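Local coordinates for protein processed glycerol phosphate lipoteichoic acid synthase 2 (Bacillus subtilis, PDB 2W8D) that belongs to the sulfatase family of the alkaline phosphatase clan and binds a magnesium ion, at residues S197-F211 with V220-Q233. Sequence-based numbering, arbitrary orientation.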
ATOM      1  N   SER A 197      -3.114 -14.795   3.421  1.00 17.64           N
ATOM      2  CA  SER A 197      -2.493 -16.087   3.206  1.00 17.81           C
ATOM      3  C   SER A 197      -0.964 -16.029   3.072  1.00 18.66           C
ATOM      4  O   SER A 197      -0.296 -16.943   3.515  1.00 18.48           O
ATOM      5  CB  SER A 197      -3.090 -16.774   1.966  1.00 18.34           C
ATOM      6  OG  SER A 197      -4.345 -17.416   2.236  1.00 19.79           O
ATOM      7  N   ASN A 198      -0.405 -14.969   2.484  1.00 18.38           N
ATOM      8  CA  ASN A 198       1.054 -14.912   2.315  1.00 19.61           C
ATOM      9  C   ASN A 198       1.765 -14.342   3.557  1.00 20.34           C
ATOM     10  O   ASN A 198       2.551 -13.389   3.445  1.00 20.30           O
ATOM     11  CB  ASN A 198       1.441 -14.131   1.045  1.00 18.71           C
ATOM     12  CG  ASN A 198       2.858 -14.397   0.604  1.00 20.14           C
ATOM     13  OD1 ASN A 198       3.308 -15.556   0.590  1.00 20.51           O
ATOM     14  ND2 ASN A 198       3.576 -13.333   0.220  1.00 17.01           N
ATOM     15  N   HIS A 199       1.463 -14.916   4.727  1.00 21.02           N
ATOM     16  CA  HIS A 199       2.016 -14.477   6.022  1.00 21.44           C
ATOM     17  C   HIS A 199       3.161 -15.367   6.428  1.00 20.74           C
ATOM     18  O   HIS A 199       3.101 -16.574   6.206  1.00 20.24           O
ATOM     19  CB  HIS A 199       0.950 -14.516   7.132  1.00 22.65           C
ATOM     20  CG  HIS A 199       0.462 -13.159   7.554  1.00 27.24           C
ATOM     21  ND1 HIS A 199      -0.861 -12.771   7.442  1.00 30.65           N
ATOM     22  CD2 HIS A 199       1.125 -12.089   8.068  1.00 30.27           C
ATOM     23  CE1 HIS A 199      -0.995 -11.533   7.888  1.00 32.13           C
ATOM     24  NE2 HIS A 199       0.194 -11.095   8.270  1.00 31.93           N
ATOM     25  N   PHE A 200       4.234 -14.761   6.972  1.00 20.30           N
ATOM     26  CA  PHE A 200       5.342 -15.491   7.597  1.00 19.10           C
ATOM     27  C   PHE A 200       4.805 -16.579   8.547  1.00 19.09           C
ATOM     28  O   PHE A 200       3.840 -16.329   9.238  1.00 19.35           O
ATOM     29  CB  PHE A 200       6.146 -14.479   8.411  1.00 19.24           C
ATOM     30  CG  PHE A 200       7.375 -15.043   9.037  1.00 19.50           C
ATOM     31  CD1 PHE A 200       8.608 -14.959   8.371  1.00 17.68           C
ATOM     32  CD2 PHE A 200       7.311 -15.674  10.301  1.00 18.96           C
ATOM     33  CE1 PHE A 200       9.776 -15.499   8.960  1.00 19.84           C
ATOM     34  CE2 PHE A 200       8.474 -16.225  10.893  1.00 18.75           C
ATOM     35  CZ  PHE A 200       9.708 -16.126  10.225  1.00 19.28           C
ATOM     36  N   PRO A 201       5.415 -17.780   8.595  1.00 19.10           N
ATOM     37  CA  PRO A 201       6.560 -18.365   7.875  1.00 20.10           C
ATOM     38  C   PRO A 201       6.222 -18.927   6.481  1.00 21.06           C
ATOM     39  O   PRO A 201       7.035 -19.637   5.931  1.00 20.38           O
ATOM     40  CB  PRO A 201       6.986 -19.520   8.789  1.00 19.46           C
ATOM     41  CG  PRO A 201       5.661 -20.029   9.316  1.00 20.14           C
ATOM     42  CD  PRO A 201       4.868 -18.731   9.573  1.00 19.46           C
ATOM     43  N   PHE A 202       5.044 -18.613   5.927  1.00 22.80           N
ATOM     44  CA  PHE A 202       4.739 -18.896   4.499  1.00 24.95           C
ATOM     45  C   PHE A 202       4.428 -20.371   4.137  1.00 26.23           C
ATOM     46  O   PHE A 202       4.384 -20.738   2.961  1.00 26.64           O
ATOM     47  CB  PHE A 202       5.863 -18.347   3.587  1.00 23.88           C
ATOM     48  CG  PHE A 202       6.171 -16.892   3.822  1.00 24.09           C
ATOM     49  CD1 PHE A 202       5.207 -15.923   3.602  1.00 21.74           C
ATOM     50  CD2 PHE A 202       7.428 -16.495   4.253  1.00 22.57           C
ATOM     51  CE1 PHE A 202       5.474 -14.614   3.827  1.00 23.15           C
ATOM     52  CE2 PHE A 202       7.722 -15.163   4.469  1.00 21.74           C
ATOM     53  CZ  PHE A 202       6.767 -14.213   4.267  1.00 23.64           C
ATOM     54  N   GLY A 203       4.227 -21.228   5.121  1.00 28.55           N
ATOM     55  CA  GLY A 203       3.738 -22.582   4.781  1.00 32.62           C
ATOM     56  C   GLY A 203       2.408 -22.467   4.025  1.00 35.01           C
ATOM     57  O   GLY A 203       1.647 -21.515   4.222  1.00 35.76           O
HETATM   58  N   MSE A 204       2.133 -23.384   3.118  1.00 37.42           N
HETATM   59  CA  MSE A 204       0.750 -23.519   2.626  1.00 40.01           C
HETATM   60  C   MSE A 204       0.423 -24.996   2.738  1.00 39.84           C
HETATM   61  O   MSE A 204       1.325 -25.820   2.673  1.00 39.74           O
HETATM   62  CB  MSE A 204       0.565 -22.976   1.191  1.00 40.83           C
HETATM   63  CG  MSE A 204      -0.798 -22.275   0.929  1.00 45.52           C
HETATM   64 SE   MSE A 204      -1.031 -20.364   1.545  1.00 55.98          SE
HETATM   65  CE  MSE A 204      -2.880 -20.523   2.210  1.00 54.47           C
ATOM     66  N   ASP A 205      -0.847 -25.329   2.959  1.00 40.56           N
ATOM     67  CA  ASP A 205      -1.255 -26.742   3.065  1.00 41.05           C
ATOM     68  C   ASP A 205      -1.324 -27.395   1.687  1.00 40.58           C
ATOM     69  O   ASP A 205      -1.816 -26.791   0.741  1.00 40.33           O
ATOM     70  CB  ASP A 205      -2.621 -26.875   3.765  1.00 41.52           C
ATOM     71  CG  ASP A 205      -2.743 -26.005   5.038  1.00 43.61           C
ATOM     72  OD1 ASP A 205      -3.225 -26.531   6.063  1.00 46.16           O
ATOM     73  OD2 ASP A 205      -2.390 -24.800   5.027  1.00 45.60           O
ATOM     74  N   GLU A 206      -0.816 -28.620   1.566  1.00 40.96           N
ATOM     75  CA  GLU A 206      -1.172 -29.475   0.419  1.00 40.84           C
ATOM     76  C   GLU A 206      -2.618 -29.887   0.619  1.00 40.63           C
ATOM     77  O   GLU A 206      -3.037 -30.167   1.744  1.00 41.04           O
ATOM     78  CB  GLU A 206      -0.265 -30.708   0.283  1.00 40.95           C
ATOM     79  CG  GLU A 206       0.568 -30.773  -1.037  1.00 41.55           C
ATOM     80  CD  GLU A 206       0.081 -31.845  -2.059  1.00 43.06           C
ATOM     81  OE1 GLU A 206      -0.805 -32.675  -1.728  1.00 43.30           O
ATOM     82  OE2 GLU A 206       0.600 -31.869  -3.206  1.00 41.94           O
ATOM     83  N   GLY A 207      -3.406 -29.871  -0.449  1.00 40.25           N
ATOM     84  CA  GLY A 207      -2.976 -29.398  -1.748  1.00 39.56           C
ATOM     85  C   GLY A 207      -3.806 -28.180  -2.061  1.00 39.19           C
ATOM     86  O   GLY A 207      -4.756 -28.253  -2.835  1.00 39.87           O
ATOM     87  N   ASP A 208      -3.466 -27.059  -1.434  1.00 38.46           N
ATOM     88  CA  ASP A 208      -4.070 -25.780  -1.793  1.00 37.49           C
ATOM     89  C   ASP A 208      -3.358 -25.075  -2.942  1.00 36.82           C
ATOM     90  O   ASP A 208      -3.932 -24.196  -3.588  1.00 37.08           O
ATOM     91  CB  ASP A 208      -4.202 -24.871  -0.579  1.00 37.05           C
ATOM     92  CG  ASP A 208      -5.559 -25.004   0.083  1.00 38.02           C
ATOM     93  OD1 ASP A 208      -6.449 -25.723  -0.450  1.00 36.51           O
ATOM     94  OD2 ASP A 208      -5.741 -24.380   1.145  1.00 39.80           O
ATOM     95  N   THR A 209      -2.119 -25.477  -3.203  1.00 35.56           N
ATOM     96  CA  THR A 209      -1.444 -25.060  -4.421  1.00 34.78           C
ATOM     97  C   THR A 209      -0.478 -26.162  -4.878  1.00 34.16           C
ATOM     98  O   THR A 209      -0.128 -27.059  -4.100  1.00 33.80           O
ATOM     99  CB  THR A 209      -0.824 -23.611  -4.278  1.00 35.48           C
ATOM    100  OG1 THR A 209      -1.384 -22.747  -5.284  1.00 34.77           O
ATOM    101  CG2 THR A 209       0.738 -23.595  -4.296  1.00 33.44           C
ATOM    102  N   ASP A 210      -0.102 -26.127  -6.153  1.00 33.53           N
ATOM    103  CA  ASP A 210       0.715 -27.198  -6.745  1.00 33.26           C
ATOM    104  C   ASP A 210       2.170 -26.789  -7.001  1.00 32.08           C
ATOM    105  O   ASP A 210       2.972 -27.577  -7.522  1.00 32.49           O
ATOM    106  CB  ASP A 210       0.081 -27.699  -8.047  1.00 33.83           C
ATOM    107  CG  ASP A 210      -0.244 -26.568  -9.020  1.00 35.75           C
ATOM    108  OD1 ASP A 210      -0.675 -25.471  -8.569  1.00 37.16           O
ATOM    109  OD2 ASP A 210      -0.080 -26.790 -10.242  1.00 38.55           O
ATOM    110  N   PHE A 211       2.504 -25.562  -6.637  1.00 29.75           N
ATOM    111  CA  PHE A 211       3.809 -25.008  -6.971  1.00 28.16           C
ATOM    112  C   PHE A 211       4.958 -25.674  -6.215  1.00 27.45           C
ATOM    113  O   PHE A 211       4.813 -25.978  -5.045  1.00 27.68           O
ATOM    114  CB  PHE A 211       3.796 -23.508  -6.680  1.00 27.00           C
ATOM    115  CG  PHE A 211       4.713 -22.722  -7.550  1.00 24.52           C
ATOM    116  CD1 PHE A 211       4.388 -22.483  -8.880  1.00 20.72           C
ATOM    117  CD2 PHE A 211       5.915 -22.222  -7.040  1.00 22.74           C
ATOM    118  CE1 PHE A 211       5.244 -21.760  -9.693  1.00 21.08           C
ATOM    119  CE2 PHE A 211       6.786 -21.488  -7.843  1.00 20.98           C
ATOM    120  CZ  PHE A 211       6.462 -21.268  -9.174  1.00 20.87           C
ATOM    121  N   VAL A 220      11.754 -20.937   5.325  1.00 19.43           N
ATOM    122  CA  VAL A 220      10.954 -19.717   5.239  1.00 18.35           C
ATOM    123  C   VAL A 220      10.944 -19.146   3.801  1.00 17.37           C
ATOM    124  O   VAL A 220       9.878 -18.848   3.234  1.00 17.20           O
ATOM    125  CB  VAL A 220      11.414 -18.664   6.285  1.00 18.86           C
ATOM    126  CG1 VAL A 220      10.789 -17.293   6.026  1.00 17.79           C
ATOM    127  CG2 VAL A 220      11.031 -19.137   7.691  1.00 19.94           C
ATOM    128  N   VAL A 221      12.135 -19.015   3.233  1.00 15.70           N
ATOM    129  CA  VAL A 221      12.339 -18.520   1.874  1.00 14.74           C
ATOM    130  C   VAL A 221      11.833 -19.524   0.834  1.00 14.11           C
ATOM    131  O   VAL A 221      11.225 -19.124  -0.132  1.00 13.52           O
ATOM    132  CB  VAL A 221      13.835 -18.237   1.593  1.00 14.55           C
ATOM    133  CG1 VAL A 221      14.099 -18.060   0.072  1.00 12.54           C
ATOM    134  CG2 VAL A 221      14.339 -17.043   2.431  1.00 14.93           C
ATOM    135  N   ASP A 222      12.117 -20.804   1.027  1.00 14.23           N
ATOM    136  CA  ASP A 222      11.584 -21.869   0.167  1.00 16.29           C
ATOM    137  C   ASP A 222      10.068 -21.830   0.023  1.00 16.40           C
ATOM    138  O   ASP A 222       9.569 -22.022  -1.078  1.00 16.82           O
ATOM    139  CB  ASP A 222      11.999 -23.273   0.645  1.00 16.20           C
ATOM    140  CG  ASP A 222      13.492 -23.545   0.456  1.00 18.11           C
ATOM    141  OD1 ASP A 222      14.200 -22.718  -0.162  1.00 19.05           O
ATOM    142  OD2 ASP A 222      13.968 -24.602   0.934  1.00 22.03           O
ATOM    143  N   ASN A 223       9.353 -21.553   1.121  1.00 16.81           N
ATOM    144  CA  ASN A 223       7.883 -21.635   1.147  1.00 16.74           C
ATOM    145  C   ASN A 223       7.227 -20.328   0.731  1.00 16.47           C
ATOM    146  O   ASN A 223       6.034 -20.282   0.391  1.00 17.24           O
ATOM    147  CB  ASN A 223       7.389 -22.040   2.536  1.00 16.74           C
ATOM    148  CG  ASN A 223       7.725 -23.480   2.872  1.00 18.40           C
ATOM    149  OD1 ASN A 223       8.059 -24.284   2.003  1.00 19.53           O
ATOM    150  ND2 ASN A 223       7.655 -23.806   4.143  1.00 19.91           N
ATOM    151  N   TYR A 224       8.010 -19.258   0.768  1.00 15.73           N
ATOM    152  CA  TYR A 224       7.542 -17.979   0.285  1.00 14.49           C
ATOM    153  C   TYR A 224       6.922 -18.129  -1.117  1.00 14.05           C
ATOM    154  O   TYR A 224       5.858 -17.595  -1.373  1.00 12.85           O
ATOM    155  CB  TYR A 224       8.713 -17.014   0.232  1.00 14.15           C
ATOM    156  CG  TYR A 224       8.319 -15.599  -0.072  1.00 15.85           C
ATOM    157  CD1 TYR A 224       7.560 -14.840   0.840  1.00 14.21           C
ATOM    158  CD2 TYR A 224       8.697 -15.007  -1.272  1.00 15.78           C
ATOM    159  CE1 TYR A 224       7.200 -13.527   0.544  1.00 15.89           C
ATOM    160  CE2 TYR A 224       8.346 -13.687  -1.571  1.00 16.88           C
ATOM    161  CZ  TYR A 224       7.615 -12.948  -0.667  1.00 16.66           C
ATOM    162  OH  TYR A 224       7.318 -11.642  -0.989  1.00 12.96           O
ATOM    163  N   PHE A 225       7.620 -18.830  -2.007  1.00 13.78           N
ATOM    164  CA  PHE A 225       7.255 -18.880  -3.412  1.00 15.52           C
ATOM    165  C   PHE A 225       5.952 -19.606  -3.637  1.00 15.73           C
ATOM    166  O   PHE A 225       5.240 -19.246  -4.558  1.00 15.37           O
ATOM    167  CB  PHE A 225       8.339 -19.548  -4.270  1.00 15.76           C
ATOM    168  CG  PHE A 225       9.654 -18.868  -4.182  1.00 16.85           C
ATOM    169  CD1 PHE A 225       9.882 -17.663  -4.875  1.00 18.93           C
ATOM    170  CD2 PHE A 225      10.677 -19.398  -3.397  1.00 17.71           C
ATOM    171  CE1 PHE A 225      11.117 -16.989  -4.786  1.00 15.29           C
ATOM    172  CE2 PHE A 225      11.914 -18.718  -3.297  1.00 18.55           C
ATOM    173  CZ  PHE A 225      12.122 -17.518  -3.999  1.00 15.05           C
ATOM    174  N   GLN A 226       5.667 -20.618  -2.806  1.00 16.45           N
ATOM    175  CA  GLN A 226       4.399 -21.338  -2.818  1.00 17.37           C
ATOM    176  C   GLN A 226       3.208 -20.503  -2.379  1.00 16.44           C
ATOM    177  O   GLN A 226       2.170 -20.526  -3.038  1.00 15.63           O
ATOM    178  CB  GLN A 226       4.468 -22.572  -1.924  1.00 18.82           C
ATOM    179  CG  GLN A 226       5.463 -23.587  -2.382  1.00 22.85           C
ATOM    180  CD  GLN A 226       5.155 -24.965  -1.857  1.00 29.29           C
ATOM    181  OE1 GLN A 226       4.373 -25.122  -0.920  1.00 34.12           O
ATOM    182  NE2 GLN A 226       5.764 -25.979  -2.459  1.00 30.57           N
ATOM    183  N   SER A 227       3.330 -19.771  -1.270  1.00 15.96           N
ATOM    184  CA  SER A 227       2.197 -18.947  -0.846  1.00 15.73           C
ATOM    185  C   SER A 227       2.036 -17.717  -1.726  1.00 15.07           C
ATOM    186  O   SER A 227       0.924 -17.226  -1.909  1.00 14.99           O
ATOM    187  CB  SER A 227       2.208 -18.597   0.654  1.00 16.01           C
ATOM    188  OG  SER A 227       3.524 -18.354   1.076  1.00 19.23           O
ATOM    189  N   ALA A 228       3.134 -17.237  -2.303  1.00 14.23           N
ATOM    190  CA  ALA A 228       3.035 -16.152  -3.285  1.00 13.74           C
ATOM    191  C   ALA A 228       2.243 -16.638  -4.531  1.00 13.58           C
ATOM    192  O   ALA A 228       1.413 -15.910  -5.065  1.00 13.76           O
ATOM    193  CB  ALA A 228       4.413 -15.639  -3.690  1.00 11.81           C
ATOM    194  N   HIS A 229       2.513 -17.857  -4.970  1.00 12.89           N
ATOM    195  CA  HIS A 229       1.844 -18.439  -6.135  1.00 13.81           C
ATOM    196  C   HIS A 229       0.361 -18.568  -5.809  1.00 14.36           C
ATOM    197  O   HIS A 229      -0.458 -18.210  -6.622  1.00 14.99           O
ATOM    198  CB  HIS A 229       2.480 -19.800  -6.506  1.00 13.38           C
ATOM    199  CG  HIS A 229       1.912 -20.451  -7.740  1.00 13.68           C
ATOM    200  ND1 HIS A 229       2.205 -20.024  -9.019  1.00 13.25           N
ATOM    201  CD2 HIS A 229       1.102 -21.528  -7.889  1.00 12.24           C
ATOM    202  CE1 HIS A 229       1.595 -20.805  -9.897  1.00 11.48           C
ATOM    203  NE2 HIS A 229       0.925 -21.728  -9.235  1.00  9.84           N
ATOM    204  N   TYR A 230       0.030 -19.011  -4.591  1.00 14.82           N
ATOM    205  CA  TYR A 230      -1.351 -19.079  -4.144  1.00 14.98           C
ATOM    206  C   TYR A 230      -2.059 -17.688  -4.161  1.00 15.72           C
ATOM    207  O   TYR A 230      -3.215 -17.559  -4.651  1.00 16.58           O
ATOM    208  CB  TYR A 230      -1.440 -19.774  -2.766  1.00 15.02           C
ATOM    209  CG  TYR A 230      -2.851 -19.862  -2.212  1.00 13.76           C
ATOM    210  CD1 TYR A 230      -3.679 -20.944  -2.521  1.00 13.97           C
ATOM    211  CD2 TYR A 230      -3.371 -18.836  -1.421  1.00 12.27           C
ATOM    212  CE1 TYR A 230      -4.978 -21.014  -2.033  1.00 12.91           C
ATOM    213  CE2 TYR A 230      -4.641 -18.886  -0.930  1.00 13.54           C
ATOM    214  CZ  TYR A 230      -5.450 -19.978  -1.254  1.00 13.34           C
ATOM    215  OH  TYR A 230      -6.708 -20.028  -0.770  1.00 13.78           O
ATOM    216  N   LEU A 231      -1.390 -16.674  -3.616  1.00 15.60           N
ATOM    217  CA  LEU A 231      -1.853 -15.279  -3.667  1.00 15.25           C
ATOM    218  C   LEU A 231      -2.172 -14.874  -5.122  1.00 15.26           C
ATOM    219  O   LEU A 231      -3.218 -14.298  -5.400  1.00 14.86           O
ATOM    220  CB  LEU A 231      -0.796 -14.328  -3.067  1.00 13.44           C
ATOM    221  CG  LEU A 231      -1.163 -12.832  -2.972  1.00 14.10           C
ATOM    222  CD1 LEU A 231      -2.602 -12.586  -2.464  1.00 11.58           C
ATOM    223  CD2 LEU A 231      -0.210 -12.032  -2.087  1.00 11.85           C
ATOM    224  N   ASP A 232      -1.263 -15.193  -6.028  1.00 15.08           N
ATOM    225  CA  ASP A 232      -1.436 -14.860  -7.430  1.00 16.57           C
ATOM    226  C   ASP A 232      -2.686 -15.505  -8.071  1.00 15.79           C
ATOM    227  O   ASP A 232      -3.403 -14.856  -8.805  1.00 15.65           O
ATOM    228  CB  ASP A 232      -0.196 -15.251  -8.204  1.00 16.79           C
ATOM    229  CG  ASP A 232      -0.226 -14.768  -9.632  1.00 20.10           C
ATOM    230  OD1 ASP A 232       0.006 -13.543  -9.800  1.00 22.38           O
ATOM    231  OD2 ASP A 232      -0.451 -15.604 -10.568  1.00 21.31           O
ATOM    232  N   GLN A 233      -2.951 -16.768  -7.774  1.00 15.92           N
ATOM    233  CA  GLN A 233      -4.196 -17.413  -8.211  1.00 16.26           C
ATOM    234  C   GLN A 233      -5.445 -16.754  -7.642  1.00 16.24           C
ATOM    235  O   GLN A 233      -6.452 -16.652  -8.334  1.00 17.93           O
ATOM    236  CB  GLN A 233      -4.163 -18.907  -7.898  1.00 16.00           C
ATOM    237  CG  GLN A 233      -3.017 -19.624  -8.643  1.00 17.46           C
ATOM    238  CD  GLN A 233      -2.892 -21.115  -8.320  1.00 19.39           C
ATOM    239  OE1 GLN A 233      -3.189 -21.558  -7.206  1.00 21.09           O
ATOM    240  NE2 GLN A 233      -2.448 -21.892  -9.302  1.00 21.35           N
TER
HETATM  241  O   HOH W   1       0.058 -23.803 -10.587  1.00 11.10           O
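Phe202 presents one ring face to the edge of Tyr224, a T-shaped pair with planes at 83° and centroids 4.8 Å apart. The pair lies in a sulfatase-family domain of the alkaline phosphatase clan, where the loop after strand 189-194 wraps along helix 219-244. Tyr224 CD1 sits over the centre of the Phe202 ring, and CA of Phe200 covers the opposite face. Val220 CG1 lies 3.6 Å from Phe200 CE1 and also meets the Phe202 ring. One turn on from Tyr224, Ser227 OG is 2.8 Å from Asn198 OD1 and 3.2 Å from Phe202 O. Its single proton could serve either, or Asn223 O. With CG anti to the backbone N (chi1 -162°), Asn198 turns its amide to the helix, and ND2 is hydrogen-bonded to the backbone O of Glu40, a magnesium ligand. The bent selenomethionine Met204 lays CE over the Tyr230 ring face, a CH-pi contact, while SE, set obliquely, makes the Met-aromatic contact. At the far end, Phe211 and His229 form an offset stack, planes 28° apart. His229 ND1 is hydrogen-bonded to Val56 O, which helps fix the imidazole. A water bridges its other nitrogen to the loop, 2.6 Å from His229 NE2 and 2.7 Å from Asp210 OD1.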